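Local structure of metal transporter CNNM3 (Homo sapiens, 6DFD) at residues A[85-90]-A[189-194]; A[98-103]-A[182-187]; A[105-110]-A[176-181]; A[112-117]-A[134-139]. The protein probably exports magnesium ions across the membrane, and its cyclic nucleotide-binding homology domain mediates dimerization and is required for efflux activity. The protein carries 6 engineered substitutions. All blocks are in the same frame, centred on the assembly; numbering follows the deposited sequence.

Contact 1: residues A[85-90]-A[189-194]; sequences QEVRFD and LQLIKV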
loop_
_atom_site.group_PDB
_atom_site.type_symbol
_atom_site.label_atom_id
_atom_site.label_comp_id
_atom_site.label_asym_id
_atom_site.label_seq_id
_atom_site.Cartn_x
_atom_site.Cartn_y
_atom_site.Cartn_z
ATOM N N GLN A 85 4.803 7.311 18.985
ATOM C CA GLN A 85 3.372 7.463 19.198
ATOM C C GLN A 85 2.701 6.108 19.059
ATOM O O GLN A 85 3.286 5.143 18.577
ATOM C CB GLN A 85 2.754 8.459 18.208
ATOM C CG GLN A 85 3.379 9.860 18.230
ATOM C CD GLN A 85 2.816 10.763 19.307
ATOM O OE1 GLN A 85 2.002 10.345 20.133
ATOM N NE2 GLN A 85 3.244 12.021 19.298
ATOM N N GLU A 86 1.453 6.040 19.492
ATOM C CA GLU A 86 0.682 4.819 19.370
ATOM C C GLU A 86 -0.701 5.154 18.847
ATOM O O GLU A 86 -1.165 6.296 18.924
ATOM C CB GLU A 86 0.564 4.091 20.714
ATOM C CG GLU A 86 -0.187 4.894 21.773
ATOM C CD GLU A 86 -0.499 4.087 23.022
ATOM O OE1 GLU A 86 -0.405 2.842 22.970
ATOM O OE2 GLU A 86 -0.836 4.702 24.055
ATOM N N VAL A 87 -1.360 4.131 18.327
ATOM C CA VAL A 87 -2.795 4.151 18.125
ATOM C C VAL A 87 -3.342 3.021 18.972
ATOM O O VAL A 87 -2.912 1.868 18.826
ATOM C CB VAL A 87 -3.180 3.993 16.646
ATOM C CG1 VAL A 87 -4.687 3.795 16.492
ATOM C CG2 VAL A 87 -2.737 5.218 15.859
ATOM N N ARG A 88 -4.233 3.360 19.893
ATOM C CA ARG A 88 -4.965 2.376 20.674
ATOM C C ARG A 88 -6.194 1.995 19.867
ATOM O O ARG A 88 -7.076 2.828 19.632
ATOM C CB ARG A 88 -5.346 2.949 22.032
ATOM C CG ARG A 88 -4.154 3.398 22.834
ATOM C CD ARG A 88 -4.509 3.453 24.299
ATOM N NE ARG A 88 -4.877 2.130 24.796
ATOM C CZ ARG A 88 -5.452 1.908 25.972
ATOM N NH1 ARG A 88 -5.731 2.926 26.778
ATOM N NH2 ARG A 88 -5.754 0.669 26.337
ATOM N N PHE A 89 -6.241 0.751 19.416
ATOM C CA PHE A 89 -7.288 0.340 18.503
ATOM C C PHE A 89 -8.545 -0.028 19.286
ATOM O O PHE A 89 -8.496 -0.838 20.217
ATOM C CB PHE A 89 -6.809 -0.835 17.653
ATOM C CG PHE A 89 -7.780 -1.235 16.601
ATOM C CD1 PHE A 89 -7.953 -0.453 15.481
ATOM C CD2 PHE A 89 -8.542 -2.379 16.740
ATOM C CE1 PHE A 89 -8.863 -0.810 14.509
ATOM C CE2 PHE A 89 -9.451 -2.736 15.770
ATOM C CZ PHE A 89 -9.609 -1.953 14.653
ATOM N N ASP A 90 -9.663 0.589 18.918
ATOM C CA ASP A 90 -10.954 0.377 19.579
ATOM C C ASP A 90 -11.741 -0.617 18.734
ATOM O O ASP A 90 -12.368 -0.246 17.738
ATOM C CB ASP A 90 -11.702 1.697 19.740
ATOM C CG ASP A 90 -13.038 1.539 20.447
ATOM O OD1 ASP A 90 -13.467 0.394 20.696
ATOM O OD2 ASP A 90 -13.659 2.578 20.747
ATOM N N LEU A 189 -1.332 0.230 16.986
ATOM C CA LEU A 189 -0.145 0.601 16.229
ATOM C C LEU A 189 0.905 1.190 17.154
ATOM O O LEU A 189 0.581 1.965 18.058
ATOM C CB LEU A 189 -0.440 1.641 15.134
ATOM C CG LEU A 189 -1.540 1.344 14.116
ATOM C CD1 LEU A 189 -1.627 2.489 13.120
ATOM C CD2 LEU A 189 -1.285 0.024 13.406
ATOM N N GLN A 190 2.167 0.842 16.897
ATOM C CA GLN A 190 3.303 1.574 17.438
ATOM C C GLN A 190 4.012 2.236 16.267
ATOM O O GLN A 190 4.378 1.554 15.299
ATOM C CB GLN A 190 4.259 0.660 18.209
ATOM C CG GLN A 190 5.294 1.416 19.036
ATOM C CD GLN A 190 4.674 2.217 20.174
ATOM O OE1 GLN A 190 3.730 1.770 20.825
ATOM N NE2 GLN A 190 5.203 3.413 20.410
ATOM N N LEU A 191 4.212 3.553 16.378
ATOM C CA LEU A 191 4.523 4.426 15.254
ATOM C C LEU A 191 5.716 5.319 15.549
ATOM O O LEU A 191 5.919 5.767 16.683
ATOM C CB LEU A 191 3.340 5.363 14.925
ATOM C CG LEU A 191 1.988 4.750 14.575
ATOM C CD1 LEU A 191 1.012 5.857 14.287
ATOM C CD2 LEU A 191 2.104 3.814 13.392
ATOM N N ILE A 192 6.463 5.611 14.485
ATOM C CA ILE A 192 7.358 6.762 14.403
ATOM C C ILE A 192 6.612 7.854 13.647
ATOM O O ILE A 192 6.139 7.623 12.530
ATOM C CB ILE A 192 8.669 6.390 13.684
ATOM C CG1 ILE A 192 9.464 5.386 14.522
ATOM C CG2 ILE A 192 9.505 7.632 13.358
ATOM C CD1 ILE A 192 9.881 5.907 15.912
ATOM N N LYS A 193 6.487 9.034 14.253
ATOM C CA LYS A 193 5.816 10.175 13.638
ATOM C C LYS A 193 6.761 11.364 13.622
ATOM O O LYS A 193 7.163 11.858 14.684
ATOM C CB LYS A 193 4.547 10.549 14.395
ATOM C CG LYS A 193 3.745 11.661 13.742
ATOM C CD LYS A 193 2.657 12.183 14.683
ATOM C CE LYS A 193 1.520 12.853 13.924
ATOM N NZ LYS A 193 0.408 13.290 14.827
ATOM N N VAL A 194 7.079 11.852 12.427
ATOM C CA VAL A 194 7.986 12.986 12.261
ATOM C C VAL A 194 7.232 14.088 11.540
ATOM O O VAL A 194 6.792 13.900 10.399
ATOM C CB VAL A 194 9.256 12.597 11.496
ATOM C CG1 VAL A 194 10.145 13.829 11.283
ATOM C CG2 VAL A 194 9.992 11.528 12.259
#
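Gln85 to Val87 and Leu189 to Leu191 form an antiparallel strand pair at the edge of a four-stranded sheet in the beta-barrel of the cyclic nucleotide-binding homology domain. Within the chain, strand 84-87 is outermost in this sheet. Two hydrogen-bonded pairs, Gln85 with Leu191 and Val87 with Leu189, enclose the non-hydrogen-bonded pair Glu86 and Gln190. Four backbone bonds result. The one from Gln85 N to Leu191 O is 3.0 Å long and nearly straight, 175° at the hydrogen. The strands are twisted, with their N-to-C directions 144° apart. Val87 and Leu189 lie side by side on the buried face, their CB atoms 3.9 Å apart. Val87 CG2 stands anti to its own carbonyl carbon and comes within 4.0 Å of Leu189 CD1. Leu101 of the other sheet packs on Val87, Leu189 and Leu191. On the opposite face, a bend at chi2 (66°) turns CD of Gln190 toward Gln85 O. Gln190 NE2 ends 3.2 Å from Gln85 O, at an angle too poor for a hydrogen bond. Gln190 OE1 lies 3.9 Å from Glu86 CB. An alanine in place of Gln190 would probably leave Gln85 O and Glu86 CB without this amide beside them and open a gap over the strand pair. Lys193, whose ammonium end makes a cation-pi contact with Tyr110, sets its CB 4.1 Å from Gln85 CG.

Contact 2: residues A[98-103]-A[182-187]; sequences HHYLYQ and TVRALS
His99 to Tyr102 run antiparallel to Val183 to Ala185, and the register slips by one residue at a classic beta bulge. Leu101 and Tyr102 are the two bulge residues, and both face Val183. Ala185 N gives a nearly straight bond to His99 O, 2.8 Å long with 172° at the hydrogen. Leu101 N bonds to Val183 O almost along the C=O axis. At the second bulge residue, Val183 N reaches Tyr102 O at 3.0 Å from above the carbonyl plane. Leu101 CD1 meets Val183 CG1 at 4.0 Å, and on the face of Val183, Tyr102 CD2 lies equally near Val183 CG2. On the other face, Arg184 crosses the Tyr100 ring. Its CG, anti to the backbone N (chi1 -179°), sits over one ring face, 4.2 Å from the centroid, in a CH-pi contact. Arg184 CD continues to 3.5 Å from Tyr100 OH. Thr182 CG2 meets the same ring at its edge, 3.6 Å from CD2 of Tyr100. An alanine in place of Tyr100 would probably leave the Arg184 methylenes and Thr182 CG2 without their aromatic partner, and the arginine chain less restrained. The polar ends turn to other partners: Thr182 OG1 to Arg104 N, Tyr102 OH to Tyr110 O, and Arg184 NH2 to Glu120 in a long, weak ion pair. The backbone bonds thus fix the register, while the apolar and CH-pi contacts, less directional, probably depend on close fit.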
loop_
_atom_site.group_PDB
_atom_site.type_symbol
_atom_site.label_atom_id
_atom_site.label_comp_id
_atom_site.label_asym_id
_atom_site.label_seq_id
_atom_site.Cartn_x
_atom_site.Cartn_y
_atom_site.Cartn_z
ATOM N N HIS A 98 -9.632 8.449 15.605
ATOM C CA HIS A 98 -8.219 8.324 15.970
ATOM C C HIS A 98 -7.533 7.134 15.300
ATOM O O HIS A 98 -6.310 6.988 15.430
ATOM C CB HIS A 98 -8.088 8.235 17.496
ATOM C CG HIS A 98 -8.507 6.918 18.075
ATOM N ND1 HIS A 98 -9.827 6.556 18.231
ATOM C CD2 HIS A 98 -7.774 5.884 18.556
ATOM C CE1 HIS A 98 -9.891 5.351 18.769
ATOM N NE2 HIS A 98 -8.659 4.922 18.980
ATOM N N HIS A 99 -8.275 6.288 14.584
ATOM C CA HIS A 99 -7.668 5.210 13.815
ATOM C C HIS A 99 -7.069 5.680 12.496
ATOM O O HIS A 99 -6.285 4.943 11.883
ATOM C CB HIS A 99 -8.705 4.125 13.517
ATOM C CG HIS A 99 -9.176 3.401 14.729
ATOM N ND1 HIS A 99 -10.229 2.516 14.703
ATOM C CD2 HIS A 99 -8.730 3.420 16.005
ATOM C CE1 HIS A 99 -10.422 2.031 15.917
ATOM N NE2 HIS A 99 -9.522 2.562 16.724
ATOM N N TYR A 100 -7.414 6.878 12.038
ATOM C CA TYR A 100 -6.962 7.351 10.735
ATOM C C TYR A 100 -5.644 8.095 10.883
ATOM O O TYR A 100 -5.556 9.077 11.627
ATOM C CB TYR A 100 -8.009 8.251 10.082
ATOM C CG TYR A 100 -9.209 7.466 9.623
ATOM C CD1 TYR A 100 -10.226 7.162 10.503
ATOM C CD2 TYR A 100 -9.304 6.998 8.317
ATOM C CE1 TYR A 100 -11.325 6.427 10.101
ATOM C CE2 TYR A 100 -10.402 6.261 7.905
ATOM C CZ TYR A 100 -11.406 5.980 8.803
ATOM O OH TYR A 100 -12.503 5.251 8.407
ATOM N N LEU A 101 -4.631 7.629 10.163
ATOM C CA LEU A 101 -3.344 8.311 10.094
ATOM C C LEU A 101 -3.302 9.332 8.966
ATOM O O LEU A 101 -2.672 10.391 9.103
ATOM C CB LEU A 101 -2.228 7.286 9.901
ATOM C CG LEU A 101 -2.147 6.141 10.915
ATOM C CD1 LEU A 101 -0.934 5.259 10.613
ATOM C CD2 LEU A 101 -2.092 6.676 12.339
ATOM N N TYR A 102 -3.966 9.027 7.853
ATOM C CA TYR A 102 -4.063 9.925 6.716
ATOM C C TYR A 102 -5.459 9.816 6.129
ATOM O O TYR A 102 -6.085 8.754 6.174
ATOM C CB TYR A 102 -3.031 9.593 5.639
ATOM C CG TYR A 102 -1.617 9.751 6.126
ATOM C CD1 TYR A 102 -0.960 10.965 6.011
ATOM C CD2 TYR A 102 -0.946 8.690 6.717
ATOM C CE1 TYR A 102 0.338 11.119 6.461
ATOM C CE2 TYR A 102 0.353 8.833 7.171
ATOM C CZ TYR A 102 0.987 10.056 7.038
ATOM O OH TYR A 102 2.276 10.223 7.490
ATOM N N GLN A 103 -5.941 10.925 5.575
ATOM C CA GLN A 103 -7.241 10.939 4.925
ATOM C C GLN A 103 -7.123 11.694 3.614
ATOM O O GLN A 103 -6.590 12.809 3.586
ATOM C CB GLN A 103 -8.295 11.574 5.828
ATOM C CG GLN A 103 -8.466 10.820 7.133
ATOM C CD GLN A 103 -9.348 11.548 8.111
ATOM O OE1 GLN A 103 -8.881 12.044 9.137
ATOM N NE2 GLN A 103 -10.633 11.621 7.798
ATOM N N THR A 182 -5.852 7.190 2.009
ATOM C CA THR A 182 -6.334 7.104 3.373
ATOM C C THR A 182 -5.673 5.898 4.012
ATOM O O THR A 182 -5.526 4.850 3.369
ATOM C CB THR A 182 -7.869 6.976 3.415
ATOM O OG1 THR A 182 -8.453 8.042 2.658
ATOM C CG2 THR A 182 -8.392 7.033 4.838
ATOM N N VAL A 183 -5.259 6.052 5.269
ATOM C CA VAL A 183 -4.579 4.992 6.005
ATOM C C VAL A 183 -5.277 4.832 7.343
ATOM O O VAL A 183 -5.351 5.787 8.126
ATOM C CB VAL A 183 -3.084 5.293 6.208
ATOM C CG1 VAL A 183 -2.426 4.186 7.020
ATOM C CG2 VAL A 183 -2.393 5.456 4.865
ATOM N N ARG A 184 -5.771 3.626 7.616
ATOM C CA ARG A 184 -6.555 3.371 8.812
ATOM C C ARG A 184 -5.971 2.199 9.580
ATOM O O ARG A 184 -5.702 1.144 8.998
ATOM C CB ARG A 184 -8.023 3.075 8.456
ATOM C CG ARG A 184 -8.909 2.810 9.665
ATOM C CD ARG A 184 -10.361 2.569 9.257
ATOM N NE ARG A 184 -10.486 1.503 8.268
ATOM C CZ ARG A 184 -10.698 0.222 8.548
ATOM N NH1 ARG A 184 -10.818 -0.194 9.806
ATOM N NH2 ARG A 184 -10.783 -0.650 7.557
ATOM N N ALA A 185 -5.843 2.361 10.892
ATOM C CA ALA A 185 -5.397 1.268 11.741
ATOM C C ALA A 185 -6.376 0.106 11.686
ATOM O O ALA A 185 -7.596 0.302 11.722
ATOM C CB ALA A 185 -5.266 1.740 13.183
ATOM N N LEU A 186 -5.823 -1.106 11.618
ATOM C CA LEU A 186 -6.568 -2.342 11.785
ATOM C C LEU A 186 -6.224 -3.050 13.087
ATOM O O LEU A 186 -6.792 -4.109 13.375
ATOM C CB LEU A 186 -6.295 -3.283 10.604
ATOM C CG LEU A 186 -6.576 -2.733 9.211
ATOM C CD1 LEU A 186 -6.174 -3.791 8.177
ATOM C CD2 LEU A 186 -8.042 -2.338 9.053
ATOM N N SER A 187 -5.328 -2.480 13.884
ATOM C CA SER A 187 -4.829 -3.071 15.117
ATOM C C SER A 187 -4.207 -1.944 15.921
ATOM O O SER A 187 -4.032 -0.835 15.414
ATOM C CB SER A 187 -3.791 -4.160 14.843
ATOM O OG SER A 187 -2.575 -3.582 14.356
#

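Contact 3: residues A[105-110]-A[176-181]; sequences SQPVDY and MYCPDY. Engineered in segment 176-181: Met176 (natural residue Ala).
Val108 packs its CG1 branch against Tyr177 and Pro179. Its chi1 of 75° sets CG1 between the backbone N and the carbonyl carbon, 3.6 Å from Tyr177 O. From there Val108 CG1 also lies 4.0 Å from Pro179 CD, the two side chains crossing at a slant, and it touches Tyr177 CD1. The other branch, CG2, is anti to the backbone N and covers part of one face of the Tyr110 ring. Pro107 meets two side chains. Cys178 SG approaches Pro107 CG at 3.9 Å. Met176, an engineered selenomethionine where the natural residue is alanine, sets its CB 3.7 Å from Pro107 CB. The SE atom of Met176 lies 4.0 Å from Asp109 CB. Pro179 packs its CB over the centre of the Tyr181 ring. Two backbone bonds hold the loops together. Ser105 N reaches Pro179 O at 3.0 Å, almost straight at 173°. Val108 N bonds to Tyr177 O at 2.9 Å. Tyr177 OH and Tyr181 OH both bond to Glu126 of the second subunit, and Cys178 O takes a bond from Lys125 of that subunit. Segment 105-110 links strand 100-102 to strand 110-114. The other segment, residues 176-181, is a loop that leads into strand 181-185. Arg196 of helix 196-207 borders Asp109 and Met176.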
loop_
_atom_site.group_PDB
_atom_site.type_symbol
_atom_site.label_atom_id
_atom_site.label_comp_id
_atom_site.label_asym_id
_atom_site.label_seq_id
_atom_site.Cartn_x
_atom_site.Cartn_y
_atom_site.Cartn_z
ATOM N N SER A 105 -7.175 13.981 0.614
ATOM C CA SER A 105 -7.445 15.397 0.407
ATOM C C SER A 105 -7.401 16.210 1.696
ATOM O O SER A 105 -7.627 17.424 1.650
ATOM C CB SER A 105 -8.802 15.635 -0.275
ATOM O OG SER A 105 -8.907 14.905 -1.488
ATOM N N GLN A 106 -7.116 15.592 2.842
ATOM C CA GLN A 106 -7.018 16.328 4.095
ATOM C C GLN A 106 -5.578 16.776 4.312
ATOM O O GLN A 106 -4.673 15.926 4.316
ATOM C CB GLN A 106 -7.475 15.475 5.264
ATOM C CG GLN A 106 -7.096 16.058 6.621
ATOM C CD GLN A 106 -7.983 15.559 7.746
ATOM O OE1 GLN A 106 -7.505 14.950 8.704
ATOM N NE2 GLN A 106 -9.283 15.821 7.640
ATOM N N PRO A 107 -5.316 18.073 4.490
ATOM C CA PRO A 107 -3.935 18.527 4.691
ATOM C C PRO A 107 -3.250 17.756 5.809
ATOM O O PRO A 107 -3.839 17.489 6.859
ATOM C CB PRO A 107 -4.099 20.007 5.049
ATOM C CG PRO A 107 -5.394 20.404 4.445
ATOM C CD PRO A 107 -6.273 19.195 4.513
ATOM N N VAL A 108 -1.991 17.399 5.570
ATOM C CA VAL A 108 -1.193 16.666 6.540
ATOM C C VAL A 108 0.237 17.185 6.482
ATOM O O VAL A 108 0.706 17.660 5.441
ATOM C CB VAL A 108 -1.242 15.147 6.276
ATOM C CG1 VAL A 108 -0.367 14.777 5.072
ATOM C CG2 VAL A 108 -0.839 14.380 7.524
ATOM N N ASP A 109 0.938 17.087 7.612
ATOM C CA ASP A 109 2.298 17.607 7.684
ATOM C C ASP A 109 3.197 16.708 8.526
ATOM O O ASP A 109 4.120 17.196 9.192
ATOM C CB ASP A 109 2.313 19.036 8.236
ATOM C CG ASP A 109 1.940 19.101 9.704
ATOM O OD1 ASP A 109 1.293 18.158 10.202
ATOM O OD2 ASP A 109 2.302 20.101 10.360
ATOM N N TYR A 110 2.966 15.399 8.496
ATOM C CA TYR A 110 3.855 14.483 9.190
ATOM C C TYR A 110 4.083 13.221 8.374
ATOM O O TYR A 110 3.271 12.833 7.529
ATOM C CB TYR A 110 3.327 14.114 10.579
ATOM C CG TYR A 110 1.884 13.647 10.592
ATOM C CD1 TYR A 110 1.549 12.362 10.200
ATOM C CD2 TYR A 110 0.865 14.499 11.002
ATOM C CE1 TYR A 110 0.229 11.931 10.210
ATOM C CE2 TYR A 110 -0.460 14.077 11.023
ATOM C CZ TYR A 110 -0.768 12.797 10.624
ATOM O OH TYR A 110 -2.083 12.387 10.643
HETATM N N MSE A 176 -0.032 23.061 2.895
HETATM C CA MSE A 176 0.181 21.685 3.329
HETATM C C MSE A 176 -0.116 20.682 2.223
HETATM O O MSE A 176 -1.011 20.880 1.398
HETATM C CB MSE A 176 -0.692 21.362 4.542
HETATM C CG MSE A 176 0.004 21.509 5.878
HETATM SE SE MSE A 176 -1.123 20.873 7.340
HETATM C CE MSE A 176 -1.921 22.579 7.867
ATOM N N TYR A 177 0.645 19.593 2.228
ATOM C CA TYR A 177 0.412 18.503 1.298
ATOM C C TYR A 177 -0.875 17.773 1.663
ATOM O O TYR A 177 -1.144 17.504 2.837
ATOM C CB TYR A 177 1.606 17.547 1.324
ATOM C CG TYR A 177 1.389 16.209 0.655
ATOM C CD1 TYR A 177 1.459 15.028 1.386
ATOM C CD2 TYR A 177 1.134 16.124 -0.706
ATOM C CE1 TYR A 177 1.275 13.800 0.780
ATOM C CE2 TYR A 177 0.947 14.901 -1.322
ATOM C CZ TYR A 177 1.020 13.742 -0.576
ATOM O OH TYR A 177 0.832 12.519 -1.185
ATOM N N CYS A 178 -1.688 17.482 0.650
ATOM C CA CYS A 178 -2.886 16.675 0.824
ATOM C C CYS A 178 -2.656 15.318 0.181
ATOM O O CYS A 178 -2.452 15.255 -1.040
ATOM C CB CYS A 178 -4.099 17.360 0.204
ATOM S SG CYS A 178 -4.516 18.917 0.994
ATOM N N PRO A 179 -2.679 14.219 0.931
ATOM C CA PRO A 179 -2.353 12.923 0.332
ATOM C C PRO A 179 -3.491 12.422 -0.542
ATOM O O PRO A 179 -4.650 12.810 -0.383
ATOM C CB PRO A 179 -2.139 12.020 1.550
ATOM C CG PRO A 179 -3.076 12.582 2.581
ATOM C CD PRO A 179 -3.202 14.071 2.302
ATOM N N ASP A 180 -3.138 11.562 -1.494
ATOM C CA ASP A 180 -4.124 10.843 -2.299
ATOM C C ASP A 180 -4.331 9.434 -1.766
ATOM O O ASP A 180 -4.488 8.475 -2.526
ATOM C CB ASP A 180 -3.710 10.811 -3.767
ATOM C CG ASP A 180 -2.463 9.992 -4.003
ATOM O OD1 ASP A 180 -1.795 9.626 -3.013
ATOM O OD2 ASP A 180 -2.157 9.706 -5.179
ATOM N N TYR A 181 -4.304 9.289 -0.445
ATOM C CA TYR A 181 -4.535 8.002 0.182
ATOM C C TYR A 181 -5.147 8.215 1.553
ATOM O O TYR A 181 -5.001 9.273 2.172
ATOM C CB TYR A 181 -3.249 7.177 0.310
ATOM C CG TYR A 181 -2.028 7.943 0.783
ATOM C CD1 TYR A 181 -1.145 8.512 -0.129
ATOM C CD2 TYR A 181 -1.740 8.072 2.137
ATOM C CE1 TYR A 181 -0.018 9.203 0.296
ATOM C CE2 TYR A 181 -0.615 8.762 2.571
ATOM C CZ TYR A 181 0.241 9.324 1.644
ATOM O OH TYR A 181 1.363 10.005 2.067
#

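Contact 4: residues A[112-117]-A[134-139]; sequences ILILQG and AFTYYG
A short antiparallel strand pair, Ile112 and Leu113 with Tyr138 and Tyr137, closes one edge of the sheet that also holds strand 189-195. Ile112 and Tyr138 form its hydrogen-bonded pair, with Ile112 N 2.9 Å from Tyr138 O and a return bond from Tyr138 N to Ile112 O. Ile114 N continues the ladder to Thr136 O at 3.0 Å, nearly straight at 172°. Ile114 O then takes the N-H of Phe135 at 2.6 Å. Ile114 lies alongside Thr136, pointing the same way. The Ile114 CD1 methyl lies 3.5 Å from Thr136 OG1 and meets the edge of the Tyr138 ring at CE2, 3.8 Å away. Tyr138 OH donates to Thr136 OG1 at 2.9 Å, which anchors the hydroxyl end of the ring; the same OH also bonds to Asn132. Thr136 OG1 in turn bonds to Gly133 O. Next the chain turns a corner at Leu115, passing from this sheet of the barrel toward strand 119-123 of the other. Leu115 and Gln116 both face Gln190 there, a classic beta bulge. On the opposite face from Ile112 and Tyr138, Leu113 CD2 lies over one face of the Phe135 ring, offset toward the rim, while Leu113 CD1 is 4.1 Å from Phe135 CD2. Phe56 of helix 47-60 meets the Phe135 ring edge to face. The backbone puts Tyr137 CB 3.2 Å from Ile112 O, and the rest of that side chain leads away from segment 112-117.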
loop_
_atom_site.group_PDB
_atom_site.type_symbol
_atom_site.label_atom_id
_atom_site.label_comp_id
_atom_site.label_asym_id
_atom_site.label_seq_id
_atom_site.Cartn_x
_atom_site.Cartn_y
_atom_site.Cartn_z
ATOM N N ILE A 112 4.997 9.085 8.784
ATOM C CA ILE A 112 4.790 7.982 9.715
ATOM C C ILE A 112 5.471 6.728 9.195
ATOM O O ILE A 112 5.378 6.397 8.007
ATOM C CB ILE A 112 3.289 7.717 9.958
ATOM C CG1 ILE A 112 2.709 8.843 10.813
ATOM C CG2 ILE A 112 3.087 6.369 10.643
ATOM C CD1 ILE A 112 1.216 8.828 10.912
ATOM N N LEU A 113 6.154 6.026 10.096
ATOM C CA LEU A 113 6.639 4.678 9.846
ATOM C C LEU A 113 6.014 3.782 10.900
ATOM O O LEU A 113 5.997 4.135 12.085
ATOM C CB LEU A 113 8.169 4.589 9.904
ATOM C CG LEU A 113 8.708 3.160 9.740
ATOM C CD1 LEU A 113 9.955 3.142 8.948
ATOM C CD2 LEU A 113 8.985 2.517 11.083
ATOM N N ILE A 114 5.487 2.642 10.473
ATOM C CA ILE A 114 4.820 1.717 11.383
ATOM C C ILE A 114 5.874 0.810 12.000
ATOM O O ILE A 114 6.514 0.021 11.299
ATOM C CB ILE A 114 3.745 0.893 10.654
ATOM C CG1 ILE A 114 2.666 1.814 10.083
ATOM C CG2 ILE A 114 3.097 -0.147 11.615
ATOM C CD1 ILE A 114 1.642 1.082 9.224
ATOM N N LEU A 115 6.051 0.905 13.318
ATOM C CA LEU A 115 6.969 -0.021 13.977
ATOM C C LEU A 115 6.300 -1.363 14.203
ATOM O O LEU A 115 6.937 -2.418 14.068
ATOM C CB LEU A 115 7.430 0.551 15.314
ATOM C CG LEU A 115 8.798 1.213 15.497
ATOM C CD1 LEU A 115 9.467 1.613 14.210
ATOM C CD2 LEU A 115 8.648 2.378 16.435
ATOM N N GLN A 116 5.017 -1.335 14.551
ATOM C CA GLN A 116 4.284 -2.561 14.813
ATOM C C GLN A 116 2.815 -2.301 14.521
ATOM O O GLN A 116 2.290 -1.248 14.880
ATOM C CB GLN A 116 4.469 -3.008 16.271
ATOM C CG GLN A 116 3.811 -4.333 16.608
ATOM C CD GLN A 116 3.962 -4.702 18.073
ATOM O OE1 GLN A 116 4.909 -4.285 18.739
ATOM N NE2 GLN A 116 3.021 -5.488 18.581
ATOM N N GLY A 117 2.165 -3.238 13.849
ATOM C CA GLY A 117 0.733 -3.165 13.636
ATOM C C GLY A 117 0.377 -3.211 12.164
ATOM O O GLY A 117 1.230 -3.370 11.291
ATOM N N ALA A 134 4.340 -3.848 9.369
ATOM C CA ALA A 134 5.443 -3.173 10.032
ATOM C C ALA A 134 6.464 -2.698 9.007
ATOM O O ALA A 134 6.763 -3.397 8.035
ATOM C CB ALA A 134 6.110 -4.115 11.034
ATOM N N PHE A 135 6.969 -1.493 9.235
ATOM C CA PHE A 135 8.041 -0.841 8.492
ATOM C C PHE A 135 7.581 -0.363 7.122
ATOM O O PHE A 135 8.412 0.037 6.289
ATOM C CB PHE A 135 9.294 -1.729 8.429
ATOM C CG PHE A 135 10.176 -1.555 9.646
ATOM C CD1 PHE A 135 9.832 -2.131 10.856
ATOM C CD2 PHE A 135 11.284 -0.725 9.608
ATOM C CE1 PHE A 135 10.605 -1.927 11.996
ATOM C CE2 PHE A 135 12.058 -0.520 10.744
ATOM C CZ PHE A 135 11.723 -1.121 11.931
ATOM N N THR A 136 6.270 -0.317 6.884
ATOM C CA THR A 136 5.753 0.524 5.822
ATOM C C THR A 136 5.695 1.961 6.327
ATOM O O THR A 136 5.645 2.210 7.533
ATOM C CB THR A 136 4.379 0.042 5.352
ATOM O OG1 THR A 136 3.450 0.070 6.439
ATOM C CG2 THR A 136 4.488 -1.379 4.796
ATOM N N TYR A 137 5.774 2.919 5.403
ATOM C CA TYR A 137 5.834 4.319 5.802
ATOM C C TYR A 137 5.075 5.186 4.810
ATOM O O TYR A 137 4.805 4.784 3.677
ATOM C CB TYR A 137 7.279 4.799 5.930
ATOM C CG TYR A 137 8.073 4.611 4.667
ATOM C CD1 TYR A 137 8.043 5.560 3.661
ATOM C CD2 TYR A 137 8.843 3.472 4.477
ATOM C CE1 TYR A 137 8.781 5.389 2.495
ATOM C CE2 TYR A 137 9.578 3.294 3.318
ATOM C CZ TYR A 137 9.540 4.255 2.335
ATOM O OH TYR A 137 10.266 4.082 1.181
ATOM N N TYR A 138 4.740 6.394 5.265
ATOM C CA TYR A 138 3.773 7.266 4.611
ATOM C C TYR A 138 4.171 8.706 4.873
ATOM O O TYR A 138 4.869 9.009 5.841
ATOM C CB TYR A 138 2.342 7.032 5.135
ATOM C CG TYR A 138 2.012 5.567 5.174
ATOM C CD1 TYR A 138 1.447 4.937 4.075
ATOM C CD2 TYR A 138 2.348 4.794 6.274
ATOM C CE1 TYR A 138 1.199 3.576 4.082
ATOM C CE2 TYR A 138 2.110 3.435 6.290
ATOM C CZ TYR A 138 1.534 2.832 5.187
ATOM O OH TYR A 138 1.297 1.470 5.183
ATOM N N GLY A 139 3.700 9.591 4.002
ATOM C CA GLY A 139 3.789 11.016 4.254
ATOM C C GLY A 139 5.142 11.632 3.995
ATOM O O GLY A 139 5.430 12.698 4.540
#

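In the fold
Contacts 1 and 4 belong to the same sheet, where strands 189-195 and 110-114 are neighbours; Ile192 N bonds to Leu113 O between them. Contact 2 lies in the other sheet, and contact 3 joins loops beyond its end. The centre of contact 4 is about 5 Å from the centre of the chain, that of contact 3 about 13 Å. Contact 3 has four exposed residues among its nine touching ones. Leu101 of contact 2 also touches Ile112 of contact 4, so the sheets share a core. Contacts 1, 2 and 4 have backbone ladders; contact 3 has two bonds and proline packing. The second subunit touches contacts 3 and 4 only.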